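Local coordinates for protein putative transcriptional regulator (Salmonella typhimurium, PDB 1YYV) that probably binds DNA through a winged helix-turn-helix domain of the HxlR type and regulates transcription, at the interface of chains A and B. Numbering follows the deposited sequence. Chains: chain A/B, putative transcriptional regulator.

Contact 1: the interface of chains A and B. Residues chain A 39, 42-43, 58; chain B 18-19.
The N-terminal loop of chain B, carrying B:Leu18 and B:Phe19, lies against helix 35-43 of chain A, with A:Met58, a selenomethionine in a loop, at the margin. B:Phe19 has more of its own surface buried than any other residue of the patch; seating this aromatic on the other chain plausibly helps to hold the two chains together. Its side chain leaves the loop with CG anti to its own carbonyl carbon (chi1 -71°), and the ring reaches the helix with its far end, CE1 and CZ, leading. One face receives the methyl CD2 of A:Leu39, which sits over the ring centre 4.0 Å from the centroid, a CH-pi contact. Around the rim, A:Val42 brings its CG1 methyl to the edge in the ring plane, 3.8 Å from CE2 of B:Phe19, the two side chains crossing obliquely. A:Ala43 is small enough to let the ring tip come close to the backbone: its CB lies 4.0 Å from CZ of B:Phe19, and its amide N is also at the ring edge. Branched aliphatic groups suit the face and rim, while alanine leaves room at the tip. Beside the ring, CB of B:Leu18 rests 3.8 Å from CD2 of A:Leu39, so that this methyl serves both loop residues. The side chains meet through apolar groups, and the nearest polar atom across the contact is the carbonyl O of A:Leu39, 3.5 Å from CZ of B:Phe19.

Contact 2: the interface of chains A and B. Residues chain A 17-19, 25-26, 29; chain B 35, 39, 42, 110, 114.
A:Leu18 meets B:Glu114 and B:Ala110 at the interface of the two chains of the deposited assembly, probably a dimer of this HxlR-family helix-turn-helix protein; an N-terminal loop packs on helices 35-43 and 107-115 of the partner. The backbone N of A:Leu18 donates to the carboxylate OE2 of B:Glu114 at 3.0 Å, nearly straight (163° at H), and the bond meets the anti lone pair of OE2, the one away from the other oxygen. The glutamate is extended beyond CG (chi2 174°); a long acidic side chain can reach across to accept from a main-chain amide of the loop. CD1 of A:Leu18 touches CB of B:Ala110 at 3.6 Å, a small residue that leaves room for the leucine methyl. CG of B:Leu39 lies over one face of A:Phe19, offset toward the rim, 3.6 Å from CE1 of that ring, while CG1 of B:Val42 stands at its edge. Further out, A:Arg26 crosses B:Arg35 at about a right angle, their guanidinium planes turned by 22° and their aliphatic CD atoms touching at 3.6 Å. NE, at 2.7 Å, and NH2 of A:Arg26 both donate to O of A:Leu18, side-on and in the guanidinium plane, fixing the loop; this carbonyl dipole may ease the like charges a little. A:Asn17 also steadies the loop, its OD1 accepting from N of A:Phe19 at 3.1 Å with the donor above the carbonyl plane. Water 1 joins that OD1 to OE2 of B:Glu114.

Contact 3: the interface of chains A and B. Residues chain A 24-25, 28-29, 32, 78; chain B 109, 113, 117, 120, 124.
B:Ile113 lies at the centre of this patch, its side chain set against A:Val28, A:Leu29, A:Val32 and A:Ser25 on helix 25-33. Its two branches divide the work. CG2, anti to the backbone N, turns to the start of the helix and meets CB of A:Ser25 at 3.7 Å. The longer arm, extended at chi2 (158°), carries CD1 farther along the helix, where it comes 3.9 Å from CA of A:Leu29 and meets the CG2 methyl of A:Val32 tip to tip. A branched isoleucine can thus cover successive turns at once. A:Val28 lies alongside B:Ile113 and B:Val120, pointing the opposite way to each; its CG2 touches CG1 of B:Val120 at 3.7 Å. The other methyl of B:Val120, CG2, reaches CZ of A:Phe78 at 3.8 Å, the two side chains crossing at a slant. Beta-branched valines give short, stiff surfaces that suit such close helix packing. B:Leu117, with CG anti to its backbone N (chi1 -174°), lays CD1 near A:Pro24 and the first turn of the helix, 4.0 Å from CA of A:Ser25. At the polar rim B:Arg124 bends at chi2 and brings NH2 to 3.7 Å from CG2 of A:Val28; that methyl lies at the edge of the guanidinium, in its plane, a van der Waals contact. In the fold, helices 107-115 and 117-125 of chain B thus cross over helix 25-33 of chain A.

Contact 1: the interface of chains A and B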
loop_
_atom_site.group_PDB
_atom_site.type_symbol
_atom_site.label_atom_id
_atom_site.label_comp_id
_atom_site.label_asym_id
_atom_site.label_seq_id
_atom_site.Cartn_x
_atom_site.Cartn_y
_atom_site.Cartn_z
ATOM N N LEU A 39 6.148 -5.445 -5.683
ATOM C CA LEU A 39 6.774 -6.603 -6.262
ATOM C C LEU A 39 8.271 -6.447 -6.172
ATOM O O LEU A 39 8.953 -7.391 -5.814
ATOM C CB LEU A 39 6.336 -6.767 -7.728
ATOM C CG LEU A 39 4.840 -6.995 -7.964
ATOM C CD1 LEU A 39 4.582 -7.335 -9.438
ATOM C CD2 LEU A 39 4.347 -8.108 -7.033
ATOM N N VAL A 42 9.183 -7.047 -2.469
ATOM C CA VAL A 42 9.052 -8.439 -2.030
ATOM C C VAL A 42 10.177 -9.249 -2.656
ATOM O O VAL A 42 10.849 -10.009 -1.946
ATOM C CB VAL A 42 7.670 -9.060 -2.384
ATOM C CG1 VAL A 42 7.720 -10.604 -2.285
ATOM C CG2 VAL A 42 6.553 -8.489 -1.503
ATOM N N ALA A 43 10.433 -9.034 -3.953
ATOM C CA ALA A 43 11.515 -9.737 -4.652
ATOM C C ALA A 43 12.934 -9.528 -4.054
ATOM O O ALA A 43 13.686 -10.466 -3.911
ATOM C CB ALA A 43 11.501 -9.402 -6.158
HETATM N N MSE A 58 8.335 -10.106 -12.867
HETATM C CA MSE A 58 7.150 -9.238 -12.878
HETATM C C MSE A 58 6.573 -9.192 -14.262
HETATM O O MSE A 58 6.830 -8.252 -15.016
HETATM C CB MSE A 58 7.490 -7.818 -12.442
HETATM C CG MSE A 58 8.006 -7.748 -11.048
HETATM SE SE MSE A 58 9.061 -6.149 -10.721
HETATM C CE MSE A 58 10.047 -6.887 -9.272
ATOM N N LEU B 18 0.916 -12.383 -6.294
ATOM C CA LEU B 18 0.978 -11.016 -6.793
ATOM C C LEU B 18 1.926 -10.838 -7.989
ATOM O O LEU B 18 1.765 -9.886 -8.751
ATOM C CB LEU B 18 1.321 -10.041 -5.657
ATOM C CG LEU B 18 0.299 -9.812 -4.528
ATOM C CD1 LEU B 18 1.011 -9.320 -3.283
ATOM C CD2 LEU B 18 -0.844 -8.838 -4.915
ATOM N N PHE B 19 2.889 -11.749 -8.164
ATOM C CA PHE B 19 3.792 -11.714 -9.339
ATOM C C PHE B 19 3.134 -12.072 -10.695
ATOM O O PHE B 19 3.592 -11.622 -11.755
ATOM C CB PHE B 19 5.080 -12.519 -9.080
ATOM C CG PHE B 19 5.997 -11.861 -8.089
ATOM C CD1 PHE B 19 6.965 -10.956 -8.513
ATOM C CD2 PHE B 19 5.848 -12.091 -6.720
ATOM C CE1 PHE B 19 7.798 -10.316 -7.595
ATOM C CE2 PHE B 19 6.666 -11.448 -5.794
ATOM C CZ PHE B 19 7.649 -10.558 -6.238
#

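Contact 2: the interface of chains A and B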
loop_
_atom_site.group_PDB
_atom_site.type_symbol
_atom_site.label_atom_id
_atom_site.label_comp_id
_atom_site.label_asym_id
_atom_site.label_seq_id
_atom_site.Cartn_x
_atom_site.Cartn_y
_atom_site.Cartn_z
ATOM N N ASN A 17 1.735 12.562 8.741
ATOM C CA ASN A 17 0.340 12.359 8.980
ATOM C C ASN A 17 -0.406 12.059 7.649
ATOM O O ASN A 17 -0.718 12.966 6.894
ATOM C CB ASN A 17 -0.206 13.568 9.715
ATOM C CG ASN A 17 -1.688 13.457 10.004
ATOM O OD1 ASN A 17 -2.301 12.413 9.828
ATOM N ND2 ASN A 17 -2.264 14.537 10.427
ATOM N N LEU A 18 -0.672 10.777 7.372
ATOM C CA LEU A 18 -1.385 10.376 6.161
ATOM C C LEU A 18 -2.770 11.020 5.966
ATOM O O LEU A 18 -3.238 11.123 4.827
ATOM C CB LEU A 18 -1.484 8.858 6.094
ATOM C CG LEU A 18 -0.126 8.240 5.793
ATOM C CD1 LEU A 18 -0.087 6.756 6.290
ATOM C CD2 LEU A 18 0.216 8.337 4.306
ATOM N N PHE A 19 -3.410 11.438 7.058
ATOM C CA PHE A 19 -4.704 12.115 7.015
ATOM C C PHE A 19 -4.565 13.584 6.540
ATOM O O PHE A 19 -5.564 14.205 6.174
ATOM C CB PHE A 19 -5.423 12.039 8.398
ATOM C CG PHE A 19 -5.917 10.623 8.776
ATOM C CD1 PHE A 19 -7.214 10.190 8.411
ATOM C CD2 PHE A 19 -5.087 9.733 9.469
ATOM C CE1 PHE A 19 -7.672 8.894 8.718
ATOM C CE2 PHE A 19 -5.529 8.427 9.798
ATOM C CZ PHE A 19 -6.843 8.004 9.412
ATOM N N SER A 25 4.204 11.691 3.295
ATOM C CA SER A 25 4.043 10.264 3.606
ATOM C C SER A 25 3.096 9.589 2.613
ATOM O O SER A 25 3.186 8.370 2.379
ATOM C CB SER A 25 3.537 10.066 5.051
ATOM O OG SER A 25 2.345 10.813 5.267
ATOM N N ARG A 26 2.169 10.379 2.056
ATOM C CA ARG A 26 1.232 9.896 1.018
ATOM C C ARG A 26 1.969 9.452 -0.263
ATOM O O ARG A 26 1.608 8.474 -0.887
ATOM C CB ARG A 26 0.231 10.969 0.701
ATOM C CG ARG A 26 -0.832 11.099 1.756
ATOM C CD ARG A 26 -1.821 12.204 1.405
ATOM N NE ARG A 26 -2.889 12.234 2.405
ATOM C CZ ARG A 26 -4.043 12.873 2.253
ATOM N NH1 ARG A 26 -4.291 13.543 1.135
ATOM N NH2 ARG A 26 -4.944 12.852 3.224
ATOM N N LEU A 29 3.859 6.279 0.635
ATOM C CA LEU A 29 2.858 5.206 0.632
ATOM C C LEU A 29 2.514 4.726 -0.789
ATOM O O LEU A 29 2.484 3.551 -1.029
ATOM C CB LEU A 29 1.620 5.629 1.419
ATOM C CG LEU A 29 0.402 4.746 1.215
ATOM C CD1 LEU A 29 0.505 3.510 2.089
ATOM C CD2 LEU A 29 -0.896 5.529 1.447
ATOM N N ARG B 35 -4.855 5.341 -1.093
ATOM C CA ARG B 35 -4.763 6.419 -0.138
ATOM C C ARG B 35 -6.000 6.462 0.737
ATOM O O ARG B 35 -5.910 6.573 1.935
ATOM C CB ARG B 35 -4.706 7.729 -0.905
ATOM C CG ARG B 35 -4.586 8.902 0.016
ATOM C CD ARG B 35 -3.549 9.787 -0.558
ATOM N NE ARG B 35 -4.119 10.939 -1.182
ATOM C CZ ARG B 35 -3.513 11.641 -2.130
ATOM N NH1 ARG B 35 -2.321 11.257 -2.615
ATOM N NH2 ARG B 35 -4.136 12.697 -2.622
ATOM N N LEU B 39 -6.750 5.013 4.842
ATOM C CA LEU B 39 -7.344 5.899 5.845
ATOM C C LEU B 39 -8.639 5.356 6.467
ATOM O O LEU B 39 -8.884 5.488 7.665
ATOM C CB LEU B 39 -7.599 7.260 5.197
ATOM C CG LEU B 39 -6.544 8.367 5.316
ATOM C CD1 LEU B 39 -5.107 7.889 5.544
ATOM C CD2 LEU B 39 -6.649 9.440 4.262
ATOM N N VAL B 42 -7.524 2.404 8.827
ATOM C CA VAL B 42 -6.975 3.010 10.042
ATOM C C VAL B 42 -8.009 3.792 10.868
ATOM O O VAL B 42 -8.094 3.585 12.073
ATOM C CB VAL B 42 -5.760 3.894 9.731
ATOM C CG1 VAL B 42 -5.301 4.669 11.035
ATOM C CG2 VAL B 42 -4.613 3.041 9.193
ATOM N N ALA B 110 1.175 1.987 7.605
ATOM C CA ALA B 110 0.885 3.409 7.713
ATOM C C ALA B 110 1.750 4.020 8.817
ATOM O O ALA B 110 2.401 5.041 8.594
ATOM C CB ALA B 110 -0.619 3.641 8.014
ATOM N N GLU B 114 4.806 6.894 8.481
ATOM C CA GLU B 114 4.760 8.169 9.145
ATOM C C GLU B 114 5.942 8.353 10.114
ATOM O O GLU B 114 6.560 9.414 10.144
ATOM C CB GLU B 114 3.444 8.328 9.902
ATOM C CG GLU B 114 2.192 8.444 9.061
ATOM C CD GLU B 114 0.932 8.435 9.985
ATOM O OE1 GLU B 114 1.036 7.895 11.089
ATOM O OE2 GLU B 114 -0.163 8.963 9.648
HETATM O O HOH W 1 -1.943 10.114 11.089
#

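Contact 3: the interface of chains A and B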
loop_
_atom_site.group_PDB
_atom_site.type_symbol
_atom_site.label_atom_id
_atom_site.label_comp_id
_atom_site.label_asym_id
_atom_site.label_seq_id
_atom_site.Cartn_x
_atom_site.Cartn_y
_atom_site.Cartn_z
ATOM N N PRO A 24 4.070 14.480 2.713
ATOM C CA PRO A 24 4.831 13.576 1.814
ATOM C C PRO A 24 4.760 12.060 2.147
ATOM O O PRO A 24 5.230 11.223 1.356
ATOM C CB PRO A 24 6.282 14.091 1.936
ATOM C CG PRO A 24 6.173 15.485 2.532
ATOM C CD PRO A 24 4.954 15.418 3.437
ATOM N N SER A 25 4.204 11.691 3.295
ATOM C CA SER A 25 4.043 10.264 3.606
ATOM C C SER A 25 3.096 9.589 2.613
ATOM O O SER A 25 3.186 8.370 2.379
ATOM C CB SER A 25 3.537 10.066 5.051
ATOM O OG SER A 25 2.345 10.813 5.267
ATOM N N VAL A 28 5.365 8.487 -0.320
ATOM C CA VAL A 28 6.027 7.255 0.127
ATOM C C VAL A 28 5.059 6.083 0.131
ATOM O O VAL A 28 5.383 5.024 -0.344
ATOM C CB VAL A 28 6.641 7.424 1.520
ATOM C CG1 VAL A 28 7.323 6.100 2.003
ATOM C CG2 VAL A 28 7.563 8.687 1.544
ATOM N N LEU A 29 3.859 6.279 0.635
ATOM C CA LEU A 29 2.858 5.206 0.632
ATOM C C LEU A 29 2.514 4.726 -0.789
ATOM O O LEU A 29 2.484 3.551 -1.029
ATOM C CB LEU A 29 1.620 5.629 1.419
ATOM C CG LEU A 29 0.402 4.746 1.215
ATOM C CD1 LEU A 29 0.505 3.510 2.089
ATOM C CD2 LEU A 29 -0.896 5.529 1.447
ATOM N N VAL A 32 5.478 2.615 -2.284
ATOM C CA VAL A 32 5.777 1.276 -1.724
ATOM C C VAL A 32 4.609 0.316 -1.915
ATOM O O VAL A 32 4.712 -0.897 -1.675
ATOM C CB VAL A 32 6.337 1.320 -0.232
ATOM C CG1 VAL A 32 7.455 2.345 -0.100
ATOM C CG2 VAL A 32 5.227 1.587 0.821
ATOM N N PHE A 78 15.369 3.310 -0.076
ATOM C CA PHE A 78 15.051 1.918 0.163
ATOM C C PHE A 78 15.952 0.973 -0.641
ATOM O O PHE A 78 16.024 -0.229 -0.333
ATOM C CB PHE A 78 13.572 1.623 -0.152
ATOM C CG PHE A 78 12.582 2.487 0.613
ATOM C CD1 PHE A 78 12.746 2.740 1.989
ATOM C CD2 PHE A 78 11.478 3.019 -0.029
ATOM C CE1 PHE A 78 11.835 3.506 2.690
ATOM C CE2 PHE A 78 10.551 3.783 0.664
ATOM C CZ PHE A 78 10.730 4.037 2.021
ATOM N N LEU B 109 1.858 -0.615 8.526
ATOM C CA LEU B 109 2.555 -0.026 7.385
ATOM C C LEU B 109 2.406 1.510 7.372
ATOM O O LEU B 109 3.392 2.241 7.174
ATOM C CB LEU B 109 2.084 -0.669 6.048
ATOM C CG LEU B 109 2.611 0.016 4.755
ATOM C CD1 LEU B 109 4.150 -0.061 4.606
ATOM C CD2 LEU B 109 1.998 -0.586 3.503
ATOM N N ILE B 113 5.597 4.167 7.932
ATOM C CA ILE B 113 5.829 5.247 6.977
ATOM C C ILE B 113 5.814 6.604 7.652
ATOM O O ILE B 113 6.710 7.378 7.441
ATOM C CB ILE B 113 4.811 5.216 5.777
ATOM C CG1 ILE B 113 5.167 4.050 4.815
ATOM C CG2 ILE B 113 4.822 6.573 5.032
ATOM C CD1 ILE B 113 4.050 3.593 3.982
ATOM N N LEU B 117 9.256 8.861 8.185
ATOM C CA LEU B 117 9.276 9.929 7.173
ATOM C C LEU B 117 10.591 10.787 7.222
ATOM O O LEU B 117 11.196 11.035 6.195
ATOM C CB LEU B 117 7.996 10.808 7.269
ATOM C CG LEU B 117 7.807 11.877 6.167
ATOM C CD1 LEU B 117 7.787 11.300 4.676
ATOM C CD2 LEU B 117 6.562 12.696 6.456
ATOM N N VAL B 120 13.413 9.139 5.258
ATOM C CA VAL B 120 13.075 9.206 3.828
ATOM C C VAL B 120 13.344 10.581 3.217
ATOM O O VAL B 120 13.947 10.696 2.169
ATOM C CB VAL B 120 11.623 8.745 3.556
ATOM C CG1 VAL B 120 11.216 9.075 2.132
ATOM C CG2 VAL B 120 11.501 7.251 3.814
ATOM N N ARG B 124 16.124 11.844 0.284
ATOM C CA ARG B 124 15.669 12.581 -0.892
ATOM C C ARG B 124 16.591 13.735 -1.282
ATOM O O ARG B 124 16.884 13.899 -2.459
ATOM C CB ARG B 124 14.209 13.024 -0.762
ATOM C CG ARG B 124 13.234 11.870 -0.910
ATOM C CD ARG B 124 11.967 12.294 -1.624
ATOM N NE ARG B 124 10.822 11.475 -1.227
ATOM C CZ ARG B 124 9.643 11.458 -1.855
ATOM N NH1 ARG B 124 9.448 12.208 -2.955
ATOM N NH2 ARG B 124 8.667 10.665 -1.413
#

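Contacts 2 and 3 adjoin, their C-alpha centres about 9 Å apart, and share A:Ser25 and A:Leu29, so that helix 25-33 of chain A faces chain B through both. Contact 1 lies about 23 Å from contact 2 and 19 Å from contact 3. It belongs with contact 2 by symmetry: both pack the loop with residues 18 and 19 against helix 35-43, with the chains exchanged. The two-fold therefore gives each chain's N-terminal loop a seat on its partner, flanking the helical packing of contact 3. Such reciprocal embrace is consistent with a stable dimer, as expected for this family, though the structure alone does not prove it.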